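PDB 6HND: aromatic-amino-acid:2-oxoglutarate transaminase from Candida albicans, which transfers amino groups from aromatic amino acids to 2-oxoglutarate with pyridoxal 5'-phosphate as cofactor, and may also act on 2-aminoadipate. Local coordinates for the interface of chains A and B. Numbering follows the deposited sequence. Chains: chain A/B, Aromatic-amino-acid:2-oxoglutarate transaminase.

Contact 1: the interface of chains A and B. Residues chain A 58-61, 343, 380; chain B 52-54, 56.
Two copies of one strand, A:Val58 to A:Leu60 and B:Ile53 to B:Ile56, pair edge to edge in antiparallel sense across the two-fold interface of the deposited dimer, so that a small sheet spans both subunits; A:Val61 and B:Pro52 prolong the pairing at one end. A:Leu60 pairs with B:Ile53 and A:Val58 with B:Ile56, so chain B spends one residue more than chain A between the bridges, a bulge-like irregularity at B:Asp54 (psi -36°). Backbone hydrogen bonds clamp the strands. B:Asp54 N gives its hydrogen to A:Asn59 O at 2.8 Å, and A:Val61 N donates to B:Pro52 O at 2.9 Å. Below this seam B:Pro52 and B:Ile53 press into apolar surface of chain A. The pyrrolidine of B:Pro52 lies over one face of the A:Phe343 ring, its CG 3.7 Å from the ring centroid, above the middle of the ring. B:Ile53 uses its longer branch: CG1 stands anti to the carbonyl carbon (chi1 -63°), and the extended second torsion carries the terminal CD1 to the rim of the same phenyl ring, in its plane, 3.7 Å from A:Phe343 CE1. The phenyl group is thus met on a face by the proline and at an edge by the isoleucine. Farther back along the isoleucine, CG1 lies 3.7 Å from A:Val58 CG1, the branch anti to the backbone N (chi1 -169°), and 3.9 Å from A:Leu60 CD2. A:Ile380 comes in at about a right angle, its short branch CG2 4.0 Å from B:Ile53 CD1. On the opposite side of the paired strands A:Val61 CG1 packs on B:Asp54 CB. In each chain the pairing segment belongs to strand 53-60, following the 3-10 helix 48-50; A:Phe343 lies in the loop between strand 333-338 and the 3-10 helix 345-347, and A:Ile380 on helix 375-388, so both supply a floor beneath the shared strands.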
loop_
_atom_site.group_PDB
_atom_site.type_symbol
_atom_site.label_atom_id
_atom_site.label_comp_id
_atom_site.label_asym_id
_atom_site.label_seq_id
_atom_site.Cartn_x
_atom_site.Cartn_y
_atom_site.Cartn_z
ATOM N N VAL A 58 -19.674 -3.068 -12.635
ATOM C CA VAL A 58 -19.703 -3.573 -11.235
ATOM C C VAL A 58 -21.164 -3.868 -10.909
ATOM O O VAL A 58 -21.958 -2.919 -10.960
ATOM C CB VAL A 58 -19.079 -2.535 -10.287
ATOM C CG1 VAL A 58 -18.836 -3.094 -8.903
ATOM C CG2 VAL A 58 -17.796 -1.985 -10.879
ATOM N N ASN A 59 -21.483 -5.136 -10.624
ATOM C CA ASN A 59 -22.866 -5.666 -10.418
ATOM C C ASN A 59 -23.086 -5.880 -8.913
ATOM O O ASN A 59 -22.318 -6.649 -8.308
ATOM C CB ASN A 59 -23.072 -6.940 -11.252
ATOM C CG ASN A 59 -22.615 -6.755 -12.689
ATOM O OD1 ASN A 59 -22.947 -5.761 -13.337
ATOM N ND2 ASN A 59 -21.812 -7.677 -13.178
ATOM N N LEU A 60 -24.088 -5.210 -8.339
ATOM C CA LEU A 60 -24.268 -5.037 -6.878
ATOM C C LEU A 60 -25.447 -5.862 -6.345
ATOM O O LEU A 60 -26.335 -6.235 -7.128
ATOM C CB LEU A 60 -24.443 -3.540 -6.608
ATOM C CG LEU A 60 -23.259 -2.702 -7.099
ATOM C CD1 LEU A 60 -23.644 -1.261 -7.261
ATOM C CD2 LEU A 60 -22.059 -2.827 -6.167
ATOM N N VAL A 61 -25.408 -6.164 -5.047
ATOM C CA VAL A 61 -26.576 -6.657 -4.267
ATOM C C VAL A 61 -27.336 -5.432 -3.730
ATOM O O VAL A 61 -26.725 -4.347 -3.609
ATOM C CB VAL A 61 -26.155 -7.661 -3.164
ATOM C CG1 VAL A 61 -25.447 -8.858 -3.779
ATOM C CG2 VAL A 61 -25.297 -7.037 -2.072
ATOM N N PHE A 343 -17.640 -2.130 3.609
ATOM C CA PHE A 343 -17.685 -2.505 2.179
ATOM C C PHE A 343 -17.084 -3.918 2.031
ATOM O O PHE A 343 -17.857 -4.869 1.832
ATOM C CB PHE A 343 -17.017 -1.379 1.388
ATOM C CG PHE A 343 -17.318 -1.359 -0.084
ATOM C CD1 PHE A 343 -17.007 -2.444 -0.887
ATOM C CD2 PHE A 343 -17.864 -0.238 -0.676
ATOM C CE1 PHE A 343 -17.250 -2.412 -2.251
ATOM C CE2 PHE A 343 -18.126 -0.221 -2.039
ATOM C CZ PHE A 343 -17.843 -1.310 -2.818
ATOM N N ILE A 380 -13.488 2.111 -8.382
ATOM C CA ILE A 380 -14.672 1.217 -8.223
ATOM C C ILE A 380 -15.471 1.621 -6.974
ATOM O O ILE A 380 -16.696 1.699 -7.080
ATOM C CB ILE A 380 -14.245 -0.253 -8.184
ATOM C CG1 ILE A 380 -13.840 -0.728 -9.582
ATOM C CG2 ILE A 380 -15.352 -1.101 -7.593
ATOM C CD1 ILE A 380 -13.070 -2.015 -9.601
ATOM N N PRO B 52 -21.032 -5.445 -1.029
ATOM C CA PRO B 52 -21.964 -4.863 -1.990
ATOM C C PRO B 52 -21.833 -5.432 -3.411
ATOM O O PRO B 52 -22.801 -5.395 -4.136
ATOM C CB PRO B 52 -21.611 -3.356 -2.006
ATOM C CG PRO B 52 -20.784 -3.124 -0.769
ATOM C CD PRO B 52 -20.103 -4.449 -0.489
ATOM N N ILE B 53 -20.653 -5.933 -3.776
ATOM C CA ILE B 53 -20.300 -6.326 -5.175
ATOM C C ILE B 53 -20.495 -7.829 -5.304
ATOM O O ILE B 53 -19.765 -8.540 -4.614
ATOM C CB ILE B 53 -18.843 -5.955 -5.530
ATOM C CG1 ILE B 53 -18.594 -4.439 -5.497
ATOM C CG2 ILE B 53 -18.476 -6.568 -6.864
ATOM C CD1 ILE B 53 -17.139 -4.018 -5.572
ATOM N N ASP B 54 -21.419 -8.264 -6.170
ATOM C CA ASP B 54 -21.741 -9.695 -6.433
ATOM C C ASP B 54 -20.940 -10.237 -7.634
ATOM O O ASP B 54 -20.552 -11.447 -7.608
ATOM C CB ASP B 54 -23.246 -9.854 -6.662
ATOM C CG ASP B 54 -23.708 -11.293 -6.755
ATOM O OD1 ASP B 54 -23.753 -11.960 -5.711
ATOM O OD2 ASP B 54 -23.957 -11.741 -7.883
ATOM N N ILE B 56 -18.318 -8.754 -11.378
ATOM C CA ILE B 56 -17.625 -7.675 -12.145
ATOM C C ILE B 56 -17.400 -8.194 -13.569
ATOM O O ILE B 56 -17.001 -9.357 -13.717
ATOM C CB ILE B 56 -16.314 -7.232 -11.455
ATOM C CG1 ILE B 56 -16.570 -6.772 -10.018
ATOM C CG2 ILE B 56 -15.597 -6.160 -12.258
ATOM C CD1 ILE B 56 -15.315 -6.347 -9.301
#

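Contact 2: the interface of chains A and B. Residues chain A 26-29; chain B 456, 460.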
loop_
_atom_site.group_PDB
_atom_site.type_symbol
_atom_site.label_atom_id
_atom_site.label_comp_id
_atom_site.label_asym_id
_atom_site.label_seq_id
_atom_site.Cartn_x
_atom_site.Cartn_y
_atom_site.Cartn_z
ATOM N N ASP A 26 14.717 28.590 -10.297
ATOM C CA ASP A 26 15.516 29.825 -10.528
ATOM C C ASP A 26 14.605 30.878 -11.175
ATOM O O ASP A 26 13.465 30.551 -11.471
ATOM C CB ASP A 26 16.789 29.551 -11.343
ATOM C CG ASP A 26 16.570 29.421 -12.847
ATOM O OD1 ASP A 26 15.601 28.714 -13.251
ATOM O OD2 ASP A 26 17.364 30.029 -13.606
ATOM N N LYS A 27 15.105 32.101 -11.363
ATOM C CA LYS A 27 14.309 33.306 -11.743
ATOM C C LYS A 27 14.034 33.291 -13.241
ATOM O O LYS A 27 14.973 33.288 -14.021
ATOM C CB LYS A 27 15.084 34.585 -11.389
ATOM C CG LYS A 27 14.383 35.913 -11.654
ATOM C CD LYS A 27 15.356 37.084 -11.589
ATOM C CE LYS A 27 14.714 38.425 -11.295
ATOM N NZ LYS A 27 13.430 38.622 -12.010
ATOM N N PRO A 28 12.765 33.353 -13.687
ATOM C CA PRO A 28 12.456 33.368 -15.118
ATOM C C PRO A 28 13.144 34.512 -15.843
ATOM O O PRO A 28 13.298 35.592 -15.288
ATOM C CB PRO A 28 10.940 33.565 -15.186
ATOM C CG PRO A 28 10.454 33.083 -13.824
ATOM C CD PRO A 28 11.559 33.448 -12.848
ATOM N N PRO A 29 13.608 34.313 -17.093
ATOM C CA PRO A 29 14.226 35.398 -17.858
ATOM C C PRO A 29 13.164 36.446 -18.212
ATOM O O PRO A 29 11.978 36.138 -18.115
ATOM C CB PRO A 29 14.793 34.705 -19.107
ATOM C CG PRO A 29 13.916 33.477 -19.272
ATOM C CD PRO A 29 13.531 33.061 -17.861
ATOM N N LYS B 456 19.487 25.416 -17.524
ATOM C CA LYS B 456 18.279 26.045 -16.895
ATOM C C LYS B 456 17.701 27.107 -17.836
ATOM O O LYS B 456 16.489 27.137 -18.017
ATOM C CB LYS B 456 18.578 26.654 -15.523
ATOM C CG LYS B 456 18.785 25.647 -14.411
ATOM C CD LYS B 456 19.536 26.214 -13.214
ATOM C CE LYS B 456 19.872 25.150 -12.184
ATOM N NZ LYS B 456 20.774 25.681 -11.132
ATOM N N TRP B 460 13.858 27.083 -19.774
ATOM C CA TRP B 460 12.884 28.194 -19.929
ATOM C C TRP B 460 12.505 28.340 -21.412
ATOM O O TRP B 460 11.310 28.468 -21.690
ATOM C CB TRP B 460 13.431 29.504 -19.369
ATOM C CG TRP B 460 13.481 29.548 -17.881
ATOM C CD1 TRP B 460 14.594 29.624 -17.090
ATOM C CD2 TRP B 460 12.349 29.523 -16.999
ATOM N NE1 TRP B 460 14.223 29.662 -15.775
ATOM C CE2 TRP B 460 12.857 29.591 -15.687
ATOM C CE3 TRP B 460 10.966 29.447 -17.191
ATOM C CZ2 TRP B 460 12.019 29.579 -14.574
ATOM C CZ3 TRP B 460 10.142 29.424 -16.090
ATOM C CH2 TRP B 460 10.663 29.489 -14.800
#
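An extended loop of chain A, A:Asp26 to A:Pro29, with A:Pro28 and A:Pro29 both in a polyproline-like conformation, runs past the indole of B:Trp460 on helix 451-465. The tryptophan leaves its helix with CG anti to the carbonyl carbon (chi1 -73°), which carries the indole out to the loop, where both a face and the nitrogen-bearing edge of its ring are met. A:Pro29 sets CD over the five-membered ring, 3.7 Å from that ring's centroid and 3.5 Å from B:Trp460 CG, in a CH-pi contact. A:Pro28 extends the cover toward the six-membered ring on the same face: its CA lies above the plane near the rim, and its CG is 3.7 Å from B:Trp460 CH2. At the edge, the indole N-H of B:Trp460 NE1 donates to the carboxylate oxygen A:Asp26 OD1 at 3.0 Å. This bond is somewhat bent, 144° at the hydrogen; the donor reaches the syn side of the oxygen from outside the carboxylate plane, and the oxygen itself is tilted from the indole plane. The other oxygen, A:Asp26 OD2, turns toward the foot of B:Lys456, 4.1 Å from CB. The lysine chain then runs out extended and leaves NZ 6.1 Å from A:Asp26 OD2, too far for a salt bridge, although its charge may still steady the carboxylate weakly. Proline cover over the face and the hydrogen bond at the edge together hold the tryptophan against the loop. The site probably fastens part of the N-terminal region of one subunit, from A:Asp26 where this modelled segment starts, onto a helix of the other, as an outlying anchor of the dimer contact.

Contact 1 and contact 2 lie about 51 Å apart, measured between the centres of their C-alpha atoms, and share no residue. In both, chain A contributes part of its N-terminal region, the strand 53-60 in contact 1 and a loop earlier in the sequence in contact 2. Contact 1 is built chiefly on like strand segments, over unlike residues of chain A, whereas contact 2 sets a loop against helix 451-465. Since the interface is two-fold symmetric, each has a twin with the chains exchanged. N-terminal segments therefore appear to tie the two subunits together at widely separated points, consistent with an extensive dimer interface.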